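Local structure of inorganic pyrophosphatase (Shewanella sp. AS-11, 6LL8) at residues D222-V225 with F226-I229. The protein probably hydrolyses diphosphate to two phosphates, using manganese or related divalent metal ions as cofactor. Numbering follows the deposited sequence. Where two conformers were deposited one is given.
Sequences DLAV and FDDI
A short 3-10 segment in the loop between strand 211-220 and helix 230-243 brings Leu223 and Ala224 against Phe226 and Asp227. Its i to i+3 backbone bonds run from Val225 N to Asp222 O (3.2 Å), then from Phe226 N to Leu223 O (3.0 Å) and from Asp227 N to Ala224 O (3.0 Å), the last two nearly straight. Asp222 opens the turn: its OD1, met from above the carboxylate plane, accepts from Ala224 N at 3.0 Å and closes an Asx turn. The neighbouring side chains of Val225 and Phe226 run alongside each other. With chi1 at -65°, Val225 places CG2 between its own N and carbonyl carbon, and this methyl sits over the centre of one face of the Phe226 ring, 3.9 Å from the centroid, in a CH-pi contact. The ring also packs on Leu218, Val220 and Leu253 of the sheet beneath, where Leu223 meets Leu253 too. With the Phe226 ring gone, an alanine here is likely to leave the Val225 methyl without its aromatic face and a gap over these sheet residues. Waters link the successive carbonyls to the residues beyond: one donates to Leu223 O (2.8 Å) and to Asp227 OD1 (2.6 Å), another donates to Ala224 O and accepts from Asp228 N (2.9 Å). An Asx turn leading into a short 3-10 segment, with one buried aromatic packed on the sheet, thus forms this surface strand-to-helix connection of the DHHA2 domain.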
ATOM      1  N   ASP A 222      -8.046 -12.065 -12.930  1.00 12.20           N
ATOM      2  CA  ASP A 222      -8.936 -13.245 -12.966  1.00 13.83           C
ATOM      3  C   ASP A 222      -8.717 -14.101 -11.726  1.00 13.16           C
ATOM      4  O   ASP A 222      -7.644 -14.698 -11.586  1.00 13.26           O
ATOM      5  CB  ASP A 222      -8.673 -14.013 -14.268  1.00 16.81           C
ATOM      6  CG  ASP A 222      -9.507 -15.270 -14.462  1.00 22.87           C
ATOM      7  OD1 ASP A 222     -10.348 -15.548 -13.576  1.00 22.65           O
ATOM      8  OD2 ASP A 222      -9.300 -15.960 -15.510  1.00 34.41           O
ATOM      9  N   LEU A 223      -9.700 -14.105 -10.845  1.00 15.08           N
ATOM     10  CA  LEU A 223      -9.755 -14.886  -9.581  0.60 17.47           C
ATOM     11  C   LEU A 223      -9.389 -16.369  -9.806  1.00 16.41           C
ATOM     12  O   LEU A 223      -8.935 -17.014  -8.831  1.00 17.76           O
ATOM     13  CB  LEU A 223     -11.178 -14.694  -9.021  0.60 21.89           C
ATOM     14  CG  LEU A 223     -11.439 -15.055  -7.557  0.60 23.00           C
ATOM     15  CD1 LEU A 223     -10.770 -14.069  -6.615  0.60 27.01           C
ATOM     16  CD2 LEU A 223     -12.937 -15.128  -7.258  0.60 23.84           C
ATOM     17  N   ALA A 224      -9.679 -16.894 -10.983  1.00 18.76           N
ATOM     18  CA  ALA A 224      -9.511 -18.347 -11.203  1.00 19.10           C
ATOM     19  C   ALA A 224      -8.044 -18.742 -11.028  1.00 18.46           C
ATOM     20  O   ALA A 224      -7.789 -19.936 -10.758  1.00 19.53           O
ATOM     21  CB  ALA A 224     -10.035 -18.754 -12.548  1.00 23.39           C
ATOM     22  N   VAL A 225      -7.084 -17.811 -11.072  1.00 15.49           N
ATOM     23  CA  VAL A 225      -5.644 -18.157 -10.890  1.00 15.03           C
ATOM     24  C   VAL A 225      -5.439 -18.739  -9.492  1.00 15.34           C
ATOM     25  O   VAL A 225      -4.422 -19.403  -9.290  1.00 18.60           O
ATOM     26  CB  VAL A 225      -4.675 -16.985 -11.172  1.00 17.23           C
ATOM     27  CG1 VAL A 225      -4.719 -16.562 -12.637  1.00 20.48           C
ATOM     28  CG2 VAL A 225      -4.879 -15.844 -10.180  1.00 15.33           C
ATOM     29  N   PHE A 226      -6.339 -18.497  -8.557  1.00 14.67           N
ATOM     30  CA  PHE A 226      -6.171 -19.002  -7.177  1.00 15.92           C
ATOM     31  C   PHE A 226      -6.881 -20.329  -6.937  1.00 15.54           C
ATOM     32  O   PHE A 226      -6.774 -20.858  -5.835  1.00 18.36           O
ATOM     33  CB  PHE A 226      -6.658 -17.958  -6.174  1.00 18.09           C
ATOM     34  CG  PHE A 226      -5.821 -16.716  -6.190  1.00 17.92           C
ATOM     35  CD1 PHE A 226      -4.449 -16.766  -5.981  1.00 17.29           C
ATOM     36  CD2 PHE A 226      -6.398 -15.510  -6.530  1.00 18.28           C
ATOM     37  CE1 PHE A 226      -3.659 -15.629  -6.053  1.00 19.73           C
ATOM     38  CE2 PHE A 226      -5.617 -14.363  -6.547  1.00 18.79           C
ATOM     39  CZ  PHE A 226      -4.250 -14.437  -6.361  1.00 18.95           C
ATOM     40  N   ASP A 227      -7.564 -20.885  -7.920  1.00 16.80           N
ATOM     41  CA  ASP A 227      -8.403 -22.066  -7.647  1.00 19.70           C
ATOM     42  C   ASP A 227      -7.557 -23.212  -7.071  1.00 19.58           C
ATOM     43  O   ASP A 227      -7.962 -23.796  -6.029  1.00 22.54           O
ATOM     44  CB  ASP A 227      -9.137 -22.507  -8.904  1.00 21.78           C
ATOM     45  CG  ASP A 227     -10.277 -21.591  -9.332  1.00 22.74           C
ATOM     46  OD1 ASP A 227     -10.699 -20.754  -8.538  1.00 24.43           O
ATOM     47  OD2 ASP A 227     -10.780 -21.805 -10.447  1.00 28.30           O
ATOM     48  N   ASP A 228      -6.405 -23.500  -7.653  1.00 17.85           N
ATOM     49  CA  ASP A 228      -5.641 -24.709  -7.259  1.00 20.47           C
ATOM     50  C   ASP A 228      -4.927 -24.497  -5.919  1.00 20.98           C
ATOM     51  O   ASP A 228      -4.728 -25.478  -5.190  1.00 24.24           O
ATOM     52  CB  ASP A 228      -4.637 -25.132  -8.330  1.00 25.17           C
ATOM     53  CG  ASP A 228      -5.279 -25.640  -9.611  1.00 27.95           C
ATOM     54  OD1 ASP A 228      -6.494 -25.957  -9.601  1.00 28.62           O
ATOM     55  OD2 ASP A 228      -4.560 -25.718 -10.624  1.00 38.47           O
ATOM     56  N   ILE A 229      -4.568 -23.257  -5.587  1.00 17.50           N
ATOM     57  CA  ILE A 229      -3.700 -22.929  -4.408  0.70 18.08           C
ATOM     58  C   ILE A 229      -4.553 -22.421  -3.250  1.00 16.22           C
ATOM     59  O   ILE A 229      -3.990 -22.182  -2.174  1.00 16.99           O
ATOM     60  CB  ILE A 229      -2.556 -21.926  -4.725  0.70 18.36           C
ATOM     61  CG1 ILE A 229      -1.452 -21.941  -3.652  0.70 21.94           C
ATOM     62  CG2 ILE A 229      -3.066 -20.509  -4.932  0.70 20.31           C
ATOM     63  CD1 ILE A 229      -0.181 -21.165  -4.035  0.70 23.16           C
TER
HETATM   64  O   HOH W   1     -10.225 -18.662  -6.996  1.00 25.28           O
HETATM   65  O   HOH W   2      -5.787 -22.231 -10.203  1.00 27.77           O
HETATM   66  O   HOH W   3      -3.690 -21.726  -7.888  1.00 29.82           O